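Local atomic coordinates of Non-atp dependent l-selective hydantoinase (Arthrobacter aurescens, PDB entry 1GKR), a protein that hydrolyses the ring of 5-substituted hydantoins with two zinc ions per subunit, preferring aryl over alkyl derivatives and choosing the enantiomer according to the substrate. Residues F2-N8 against D21-G27; V12-I17 against L357-E362; F372-K378 against Q447-R451. All blocks are in the same frame, centred on the assembly; numbering follows the deposited sequence.

Contact 1. Residues F2-N8 against D21-G27; sequences FDVIVKN and DILVKDG
V4, I5 and V6 pair antiparallel with V24, L23 and I22, joining strands 2-7 and 16-25 in the N-terminal β-structure, far from the zinc ions. V6 and I22 form a hydrogen-bonded pair: V6 N reaches I22 O at 2.9 Å, and I22 N returns a bond to V6 O. V24 N continues the pattern to V4 O at 2.9 Å, with I5 and L23 as the non-hydrogen-bonded pair in between. V4, V6, I22 and V24 share one face of the sheet, I5 and L23 the other. Beside L23 lies the F2 ring: L23 CB sits over one face, 4.1 Å from the centroid and 13° off the normal, a CH-pi contact, while K25 CB comes to the edge. F2 CG stands anti to its own carbonyl carbon (chi1 -66°), which swings the ring over L23.

Carboxylates tie both ends. D3 OD2 takes D26 N at 2.7 Å, nearly along its C-O axis, and a water links the same oxygen to G27 N, which probably steadies the turn after the strand. At the far end D21 OD1 accepts N8 N at 2.7 Å from above the carboxylate plane, and its OD2 is bonded to T36 OG1. Replacing D21 with an alanine would probably leave N8 N and the T36 hydroxyl without this shared acceptor group, letting the chain corner at N8 shift. N8 itself turns its amide to D46.

Strand 44-46 runs beside 2-7, and 28-33 beside 16-25. Near D3 the pairing slips: V24 O receives two weak bonds, from D3 N at 3.1 Å and V4 N at 3.3 Å. Two residues facing one is the signature of a classic β bulge in an antiparallel strand pair.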
loop_
_atom_site.group_PDB
_atom_site.type_symbol
_atom_site.label_atom_id
_atom_site.label_comp_id
_atom_site.label_asym_id
_atom_site.label_seq_id
_atom_site.Cartn_x
_atom_site.Cartn_y
_atom_site.Cartn_z
ATOM N N PHE A 2 51.201 -23.376 11.677
ATOM C CA PHE A 2 49.965 -22.765 12.155
ATOM C C PHE A 2 49.816 -22.793 13.667
ATOM O O PHE A 2 50.219 -23.754 14.320
ATOM C CB PHE A 2 48.769 -23.453 11.488
ATOM C CG PHE A 2 48.703 -23.230 9.999
ATOM C CD1 PHE A 2 48.373 -21.979 9.483
ATOM C CD2 PHE A 2 49.006 -24.253 9.116
ATOM C CE1 PHE A 2 48.346 -21.754 8.115
ATOM C CE2 PHE A 2 48.981 -24.033 7.748
ATOM C CZ PHE A 2 48.652 -22.781 7.247
ATOM N N ASP A 3 49.232 -21.733 14.221
ATOM C CA ASP A 3 49.056 -21.653 15.662
ATOM C C ASP A 3 48.045 -22.678 16.132
ATOM O O ASP A 3 48.255 -23.337 17.148
ATOM C CB ASP A 3 48.612 -20.251 16.092
ATOM C CG ASP A 3 49.597 -19.170 15.679
ATOM O OD1 ASP A 3 50.813 -19.452 15.657
ATOM O OD2 ASP A 3 49.162 -18.035 15.388
ATOM N N VAL A 4 46.948 -22.823 15.401
ATOM C CA VAL A 4 45.929 -23.795 15.780
ATOM C C VAL A 4 45.094 -24.224 14.589
ATOM O O VAL A 4 44.899 -23.459 13.644
ATOM C CB VAL A 4 44.990 -23.235 16.892
ATOM C CG1 VAL A 4 44.492 -21.882 16.505
ATOM C CG2 VAL A 4 43.805 -24.171 17.122
ATOM N N ILE A 5 44.623 -25.464 14.642
ATOM C CA ILE A 5 43.784 -26.027 13.604
ATOM C C ILE A 5 42.557 -26.627 14.261
ATOM O O ILE A 5 42.665 -27.439 15.185
ATOM C CB ILE A 5 44.504 -27.143 12.822
ATOM C CG1 ILE A 5 45.505 -26.530 11.850
ATOM C CG2 ILE A 5 43.499 -27.980 12.032
ATOM C CD1 ILE A 5 46.273 -27.566 11.061
ATOM N N VAL A 6 41.385 -26.206 13.802
ATOM C CA VAL A 6 40.139 -26.739 14.328
ATOM C C VAL A 6 39.679 -27.633 13.197
ATOM O O VAL A 6 39.356 -27.144 12.112
ATOM C CB VAL A 6 39.086 -25.638 14.552
ATOM C CG1 VAL A 6 37.900 -26.215 15.284
ATOM C CG2 VAL A 6 39.691 -24.475 15.325
ATOM N N LYS A 7 39.673 -28.941 13.419
ATOM C CA LYS A 7 39.258 -29.812 12.340
ATOM C C LYS A 7 37.946 -30.542 12.509
ATOM O O LYS A 7 37.436 -30.689 13.624
ATOM C CB LYS A 7 40.378 -30.789 11.981
ATOM C CG LYS A 7 41.027 -31.534 13.102
ATOM C CD LYS A 7 42.340 -32.110 12.567
ATOM C CE LYS A 7 42.893 -33.205 13.469
ATOM N NZ LYS A 7 41.949 -34.370 13.610
ATOM N N ASN A 8 37.406 -30.973 11.369
ATOM C CA ASN A 8 36.138 -31.676 11.294
ATOM C C ASN A 8 35.039 -30.748 11.740
ATOM O O ASN A 8 34.238 -31.076 12.615
ATOM C CB ASN A 8 36.164 -32.924 12.166
ATOM C CG ASN A 8 37.319 -33.823 11.820
ATOM O OD1 ASN A 8 37.533 -34.144 10.651
ATOM N ND2 ASN A 8 38.083 -34.231 12.831
ATOM N N ASP A 21 38.115 -27.678 7.563
ATOM C CA ASP A 21 38.959 -27.443 8.718
ATOM C C ASP A 21 39.423 -25.993 8.661
ATOM O O ASP A 21 39.633 -25.433 7.570
ATOM C CB ASP A 21 40.185 -28.358 8.700
ATOM C CG ASP A 21 39.833 -29.823 8.857
ATOM O OD1 ASP A 21 38.657 -30.136 9.167
ATOM O OD2 ASP A 21 40.746 -30.662 8.676
ATOM N N ILE A 22 39.597 -25.390 9.837
ATOM C CA ILE A 22 40.036 -24.007 9.919
ATOM C C ILE A 22 41.450 -23.923 10.456
ATOM O O ILE A 22 41.767 -24.484 11.501
ATOM C CB ILE A 22 39.096 -23.183 10.816
ATOM C CG1 ILE A 22 37.672 -23.280 10.274
ATOM C CG2 ILE A 22 39.534 -21.731 10.841
ATOM C CD1 ILE A 22 36.641 -22.728 11.190
ATOM N N LEU A 23 42.293 -23.229 9.704
ATOM C CA LEU A 23 43.697 -23.032 10.046
ATOM C C LEU A 23 43.817 -21.588 10.472
ATOM O O LEU A 23 43.513 -20.678 9.682
ATOM C CB LEU A 23 44.602 -23.226 8.825
ATOM C CG LEU A 23 44.602 -24.491 7.966
ATOM C CD1 LEU A 23 45.459 -25.552 8.603
ATOM C CD2 LEU A 23 43.175 -24.965 7.749
ATOM N N VAL A 24 44.260 -21.370 11.706
ATOM C CA VAL A 24 44.417 -20.016 12.192
ATOM C C VAL A 24 45.859 -19.679 12.526
ATOM O O VAL A 24 46.612 -20.498 13.064
ATOM C CB VAL A 24 43.472 -19.746 13.406
ATOM C CG1 VAL A 24 42.876 -21.031 13.880
ATOM C CG2 VAL A 24 44.208 -19.027 14.524
ATOM N N LYS A 25 46.242 -18.466 12.150
ATOM C CA LYS A 25 47.575 -17.966 12.415
ATOM C C LYS A 25 47.520 -16.470 12.724
ATOM O O LYS A 25 46.833 -15.700 12.047
ATOM C CB LYS A 25 48.496 -18.223 11.225
ATOM C CG LYS A 25 49.900 -17.725 11.459
ATOM C CD LYS A 25 50.885 -18.322 10.479
ATOM C CE LYS A 25 52.319 -17.964 10.874
ATOM N NZ LYS A 25 53.329 -18.628 9.990
ATOM N N ASP A 26 48.252 -16.077 13.758
ATOM C CA ASP A 26 48.311 -14.690 14.200
ATOM C C ASP A 26 46.928 -14.136 14.494
ATOM O O ASP A 26 46.623 -12.993 14.144
ATOM C CB ASP A 26 49.022 -13.808 13.170
ATOM C CG ASP A 26 50.489 -14.184 12.993
ATOM O OD1 ASP A 26 51.188 -14.376 14.017
ATOM O OD2 ASP A 26 50.945 -14.287 11.828
ATOM N N GLY A 27 46.101 -14.968 15.128
ATOM C CA GLY A 27 44.763 -14.567 15.522
ATOM C C GLY A 27 43.690 -14.478 14.456
ATOM O O GLY A 27 42.553 -14.126 14.758
HETATM O O HOH W 1 46.792 -17.257 16.476
#

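Contact 2. Residues V12-I17 against L357-E362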
loop_
_atom_site.group_PDB
_atom_site.type_symbol
_atom_site.label_atom_id
_atom_site.label_comp_id
_atom_site.label_asym_id
_atom_site.label_seq_id
_atom_site.Cartn_x
_atom_site.Cartn_y
_atom_site.Cartn_z
ATOM N N VAL A 12 29.072 -23.267 9.736
ATOM C CA VAL A 12 27.838 -22.634 9.274
ATOM C C VAL A 12 27.913 -21.131 9.030
ATOM O O VAL A 12 28.525 -20.379 9.797
ATOM C CB VAL A 12 26.633 -22.968 10.218
ATOM C CG1 VAL A 12 27.124 -23.569 11.491
ATOM C CG2 VAL A 12 25.792 -21.742 10.483
ATOM N N SER A 13 27.309 -20.715 7.920
ATOM C CA SER A 13 27.263 -19.313 7.529
ATOM C C SER A 13 25.806 -19.056 7.195
ATOM O O SER A 13 24.997 -19.974 7.255
ATOM C CB SER A 13 28.141 -19.052 6.309
ATOM O OG SER A 13 27.591 -19.660 5.153
ATOM N N SER A 14 25.458 -17.825 6.849
ATOM C CA SER A 14 24.063 -17.537 6.553
ATOM C C SER A 14 23.545 -18.311 5.359
ATOM O O SER A 14 22.347 -18.535 5.247
ATOM C CB SER A 14 23.846 -16.049 6.314
ATOM O OG SER A 14 24.601 -15.628 5.203
ATOM N N ASP A 15 24.420 -18.735 4.459
ATOM C CA ASP A 15 23.895 -19.466 3.323
ATOM C C ASP A 15 24.292 -20.934 3.159
ATOM O O ASP A 15 24.428 -21.413 2.046
ATOM C CB ASP A 15 24.158 -18.698 2.024
ATOM C CG ASP A 15 25.595 -18.329 1.851
ATOM O OD1 ASP A 15 26.465 -19.200 2.062
ATOM O OD2 ASP A 15 25.851 -17.162 1.489
ATOM N N GLY A 16 24.445 -21.657 4.264
ATOM C CA GLY A 16 24.779 -23.063 4.146
ATOM C C GLY A 16 25.862 -23.597 5.054
ATOM O O GLY A 16 26.644 -22.837 5.618
ATOM N N ILE A 17 25.899 -24.917 5.195
ATOM C CA ILE A 17 26.896 -25.572 6.021
ATOM C C ILE A 17 27.953 -26.185 5.112
ATOM O O ILE A 17 27.608 -26.898 4.183
ATOM C CB ILE A 17 26.279 -26.732 6.861
ATOM C CG1 ILE A 17 25.379 -26.191 7.970
ATOM C CG2 ILE A 17 27.385 -27.557 7.500
ATOM C CD1 ILE A 17 24.174 -25.512 7.486
ATOM N N LEU A 357 19.827 -22.863 11.480
ATOM C CA LEU A 357 21.138 -22.441 11.934
ATOM C C LEU A 357 21.645 -21.317 11.049
ATOM O O LEU A 357 22.238 -20.356 11.539
ATOM C CB LEU A 357 22.132 -23.602 11.886
ATOM C CG LEU A 357 22.290 -24.405 13.174
ATOM C CD1 LEU A 357 23.087 -25.670 12.926
ATOM C CD2 LEU A 357 22.985 -23.539 14.190
ATOM N N GLU A 358 21.401 -21.436 9.747
ATOM C CA GLU A 358 21.863 -20.440 8.797
ATOM C C GLU A 358 21.306 -19.069 9.094
ATOM O O GLU A 358 22.025 -18.076 9.031
ATOM C CB GLU A 358 21.500 -20.841 7.366
ATOM C CG GLU A 358 22.219 -22.089 6.857
ATOM C CD GLU A 358 21.415 -23.362 7.054
ATOM O OE1 GLU A 358 20.740 -23.496 8.100
ATOM O OE2 GLU A 358 21.469 -24.238 6.161
ATOM N N ARG A 359 20.022 -19.006 9.418
ATOM C CA ARG A 359 19.407 -17.723 9.715
ATOM C C ARG A 359 19.921 -17.166 11.047
ATOM O O ARG A 359 20.170 -15.962 11.179
ATOM C CB ARG A 359 17.894 -17.870 9.749
ATOM C CG ARG A 359 17.209 -16.623 10.226
ATOM C CD ARG A 359 16.284 -16.079 9.178
ATOM N NE ARG A 359 16.997 -15.451 8.077
ATOM C CZ ARG A 359 16.531 -15.404 6.832
ATOM N NH1 ARG A 359 15.360 -15.953 6.530
ATOM N NH2 ARG A 359 17.229 -14.798 5.885
ATOM N N LEU A 360 20.084 -18.053 12.028
ATOM C CA LEU A 360 20.577 -17.658 13.337
ATOM C C LEU A 360 21.920 -16.972 13.191
ATOM O O LEU A 360 22.156 -15.926 13.786
ATOM C CB LEU A 360 20.722 -18.877 14.248
ATOM C CG LEU A 360 21.121 -18.588 15.699
ATOM C CD1 LEU A 360 20.567 -19.663 16.608
ATOM C CD2 LEU A 360 22.624 -18.514 15.823
ATOM N N VAL A 361 22.805 -17.558 12.400
ATOM C CA VAL A 361 24.115 -16.958 12.205
ATOM C C VAL A 361 24.019 -15.610 11.495
ATOM O O VAL A 361 24.824 -14.710 11.730
ATOM C CB VAL A 361 25.042 -17.909 11.416
ATOM C CG1 VAL A 361 26.243 -17.164 10.859
ATOM C CG2 VAL A 361 25.512 -19.002 12.341
ATOM N N GLU A 362 23.016 -15.467 10.638
ATOM C CA GLU A 362 22.835 -14.227 9.904
ATOM C C GLU A 362 22.429 -13.074 10.812
ATOM O O GLU A 362 23.008 -11.981 10.733
ATOM C CB GLU A 362 21.777 -14.396 8.816
ATOM C CG GLU A 362 21.675 -13.191 7.905
ATOM C CD GLU A 362 20.530 -13.287 6.923
ATOM O OE1 GLU A 362 19.422 -13.685 7.353
ATOM O OE2 GLU A 362 20.733 -12.947 5.733
#
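S13 and S14 rest on E358 and V361, seating the tip of a β-hairpin on the first turns of helix 357-372. The tip is a type I turn from S13 to G16, linking strands 9-13 and 16-25; at G16's backbone angles (phi 135°) a CB would be jammed against the preceding carbonyl O.

Apolar packing holds the strand side. The V12 and V361 side chains cross obliquely, meeting through their CG2 methyls, and V12 CG2 also approaches L357 CB at 4.3 Å. Further along the helix, S14 CB lies 3.6 Å from E362 CB. V361 is backed by M53 and P54 of strand 51-62, so the hairpin and that strand meet on one valine.

The polar contacts between backbones are weak CA-H...O approaches. S14 CA points at E358 O, 3.3 Å away and nearly straight (166° at the hydrogen), and E358 CA faces S13 O at 3.5 Å. The S14 hydroxyl bonds farther along the helix, to E366, and D15, at the tip, packs on Y375 of the second subunit.

E358 lends the turn its aliphatic stem: CB and CG lie under it, CG 3.4 Å from G16 N. The chain then turns about its CB-CG bond (chi2 94°), which carries the carboxylate to the hairpin's return strand. There the I17 side chain crosses it at about a right angle, I17 CD1 3.5 Å from E358 CD.

Contact 3. Residues F372-K378 against Q447-R451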
loop_
_atom_site.group_PDB
_atom_site.type_symbol
_atom_site.label_atom_id
_atom_site.label_comp_id
_atom_site.label_asym_id
_atom_site.label_seq_id
_atom_site.Cartn_x
_atom_site.Cartn_y
_atom_site.Cartn_z
ATOM N N PHE A 372 27.468 -2.324 11.259
ATOM C CA PHE A 372 28.370 -1.405 11.941
ATOM C C PHE A 372 29.723 -1.238 11.283
ATOM O O PHE A 372 30.567 -0.454 11.743
ATOM C CB PHE A 372 28.545 -1.829 13.392
ATOM C CG PHE A 372 27.383 -1.464 14.250
ATOM C CD1 PHE A 372 27.233 -0.160 14.708
ATOM C CD2 PHE A 372 26.409 -2.410 14.565
ATOM C CE1 PHE A 372 26.117 0.191 15.475
ATOM C CE2 PHE A 372 25.295 -2.071 15.326
ATOM C CZ PHE A 372 25.142 -0.776 15.784
ATOM N N GLY A 373 29.925 -1.975 10.201
ATOM C CA GLY A 373 31.173 -1.874 9.482
ATOM C C GLY A 373 32.362 -2.571 10.098
ATOM O O GLY A 373 33.491 -2.167 9.859
ATOM N N ILE A 374 32.136 -3.607 10.892
ATOM C CA ILE A 374 33.259 -4.326 11.480
ATOM C C ILE A 374 33.262 -5.713 10.851
ATOM O O ILE A 374 33.935 -6.630 11.331
ATOM C CB ILE A 374 33.103 -4.449 13.023
ATOM C CG1 ILE A 374 31.802 -5.169 13.381
ATOM C CG2 ILE A 374 33.082 -3.071 13.656
ATOM C CD1 ILE A 374 31.553 -5.258 14.883
ATOM N N TYR A 375 32.544 -5.823 9.733
ATOM C CA TYR A 375 32.332 -7.088 9.062
ATOM C C TYR A 375 33.420 -8.096 8.798
ATOM O O TYR A 375 33.775 -8.855 9.708
ATOM C CB TYR A 375 31.547 -6.934 7.762
ATOM C CG TYR A 375 31.262 -8.288 7.114
ATOM C CD1 TYR A 375 30.621 -9.309 7.819
ATOM C CD2 TYR A 375 31.669 -8.556 5.811
ATOM C CE1 TYR A 375 30.399 -10.565 7.237
ATOM C CE2 TYR A 375 31.452 -9.796 5.220
ATOM C CZ TYR A 375 30.817 -10.802 5.930
ATOM O OH TYR A 375 30.611 -12.031 5.308
ATOM N N PRO A 376 34.007 -8.103 7.591
ATOM C CA PRO A 376 35.019 -9.165 7.448
ATOM C C PRO A 376 35.763 -9.555 8.754
ATOM O O PRO A 376 35.938 -10.746 9.035
ATOM C CB PRO A 376 35.907 -8.647 6.329
ATOM C CG PRO A 376 35.833 -7.164 6.526
ATOM C CD PRO A 376 34.385 -6.891 6.841
ATOM N N GLN A 377 36.131 -8.573 9.585
ATOM C CA GLN A 377 36.842 -8.873 10.837
ATOM C C GLN A 377 36.045 -9.751 11.811
ATOM O O GLN A 377 36.551 -10.773 12.274
ATOM C CB GLN A 377 37.259 -7.587 11.549
ATOM C CG GLN A 377 38.181 -7.853 12.717
ATOM C CD GLN A 377 38.557 -6.596 13.479
ATOM O OE1 GLN A 377 38.274 -5.480 13.046
ATOM N NE2 GLN A 377 39.207 -6.773 14.618
ATOM N N LYS A 378 34.815 -9.342 12.130
ATOM C CA LYS A 378 33.946 -10.116 13.029
ATOM C C LYS A 378 32.724 -10.585 12.249
ATOM O O LYS A 378 32.437 -10.067 11.185
ATOM C CB LYS A 378 33.463 -9.252 14.197
ATOM C CG LYS A 378 34.559 -8.617 15.012
ATOM C CD LYS A 378 35.390 -9.666 15.708
ATOM C CE LYS A 378 36.489 -9.024 16.529
ATOM N NZ LYS A 378 37.264 -10.050 17.268
ATOM N N GLN A 447 40.055 -6.773 23.109
ATOM C CA GLN A 447 40.589 -5.676 22.319
ATOM C C GLN A 447 39.453 -4.800 21.814
ATOM O O GLN A 447 38.319 -5.249 21.642
ATOM C CB GLN A 447 41.315 -6.193 21.087
ATOM C CG GLN A 447 42.239 -7.334 21.319
ATOM C CD GLN A 447 43.621 -6.873 21.649
ATOM O OE1 GLN A 447 43.862 -6.324 22.727
ATOM N NE2 GLN A 447 44.551 -7.081 20.716
ATOM N N PHE A 448 39.792 -3.547 21.555
ATOM C CA PHE A 448 38.868 -2.570 21.032
ATOM C C PHE A 448 38.745 -2.884 19.542
ATOM O O PHE A 448 39.747 -3.161 18.888
ATOM C CB PHE A 448 39.485 -1.193 21.228
ATOM C CG PHE A 448 38.700 -0.075 20.630
ATOM C CD1 PHE A 448 37.430 0.232 21.098
ATOM C CD2 PHE A 448 39.249 0.707 19.625
ATOM C CE1 PHE A 448 36.717 1.313 20.572
ATOM C CE2 PHE A 448 38.546 1.789 19.092
ATOM C CZ PHE A 448 37.280 2.093 19.566
ATOM N N VAL A 449 37.535 -2.889 18.998
ATOM C CA VAL A 449 37.401 -3.137 17.567
ATOM C C VAL A 449 36.646 -1.957 16.977
ATOM O O VAL A 449 35.830 -1.331 17.650
ATOM C CB VAL A 449 36.703 -4.503 17.248
ATOM C CG1 VAL A 449 36.432 -5.258 18.521
ATOM C CG2 VAL A 449 35.447 -4.299 16.444
ATOM N N THR A 450 36.937 -1.639 15.722
ATOM C CA THR A 450 36.295 -0.503 15.099
ATOM C C THR A 450 36.223 -0.577 13.569
ATOM O O THR A 450 36.343 -1.642 12.982
ATOM C CB THR A 450 37.039 0.765 15.505
ATOM O OG1 THR A 450 36.295 1.917 15.085
ATOM C CG2 THR A 450 38.422 0.779 14.861
ATOM N N ARG A 451 36.034 0.588 12.955
ATOM C CA ARG A 451 35.930 0.801 11.512
ATOM C C ARG A 451 34.468 0.971 11.105
ATOM O O ARG A 451 33.934 2.101 11.087
ATOM C CB ARG A 451 36.600 -0.326 10.718
ATOM C CG ARG A 451 35.948 -0.591 9.361
ATOM C CD ARG A 451 36.881 -1.285 8.399
ATOM N NE ARG A 451 38.111 -0.514 8.271
ATOM C CZ ARG A 451 38.156 0.778 7.948
ATOM N NH1 ARG A 451 37.035 1.457 7.714
ATOM N NH2 ARG A 451 39.328 1.402 7.873
HETATM O O HOH W 2 39.164 -2.822 14.404
HETATM O O HOH W 3 40.964 -4.515 16.389
#
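The Q377 amide lies beside V449, NE2 4.3 Å from V449 CB, and two waters carry the amide over to the opposite backbone. One donates to Q377 OE1 at 3.1 Å and accepts from T450 N at 2.8 Å; the other takes a weak bond from NE2 and donates to F448 O. NE2 also bonds to D386, which probably sets which end of the amide is oxygen. Of the aromatic rings, F372 is turned from the tail 447-451 and packs among E59, I91, V144, V179 and V181, its side chain about 8 Å from that of the zinc ligand H60. Y375 points away from the tail and is buried, in a cation-pi contact with K370 and packed on D15 of the second subunit.

Direct packing centres on I374 and V449, which cross at about a right angle with their CG2 atoms 3.9 Å apart. I374 CG2 lies anti to its own carbonyl carbon, beside the backbone N, and from there it touches T450 O as well, at 3.6 Å. R451, the last modelled residue, drapes its aliphatic stem across G373 O. G373 closes helix 357-372 with a Schellman motif, and a CB on it would press toward the R451 backbone.

K378 passes V449 CG1 with its CE at 4.3 Å on the way to a buried cluster: NZ makes salt bridges with D388, D386 and D120, which probably stabilise its positive charge. T450 OG1 is bonded to G142 O. The post-helix loop and the tail thus pack against the TIM-barrel domain expected of this amidohydrolase family: K378 lies on V57 and T89 of strands 51-62 and 87-92, and Q447 and V449 bond through their backbones to F121 of strand 120-123.

From the N terminus, strand 2-7 leads through 9-13 and back along 16-25, so contact 1 closes a short loop of twelve residues, most of them strand. Contact 2 opens inside that loop, at the hairpin tip, and closes only at 357-362, after a span of 339 residues; contacts 1 and 2 therefore cross, and strand 16-25 serves both. Contact 3 follows in series, beginning where helix 357-372 comes to its end, and draws the C-terminal tail back over 68 intervening residues. Contact 1 pairs strands within the N-terminal part, contact 2 seats its hairpin on the start of helix 357-372, and contact 3 holds the C-terminal tail to the loop at that helix's end.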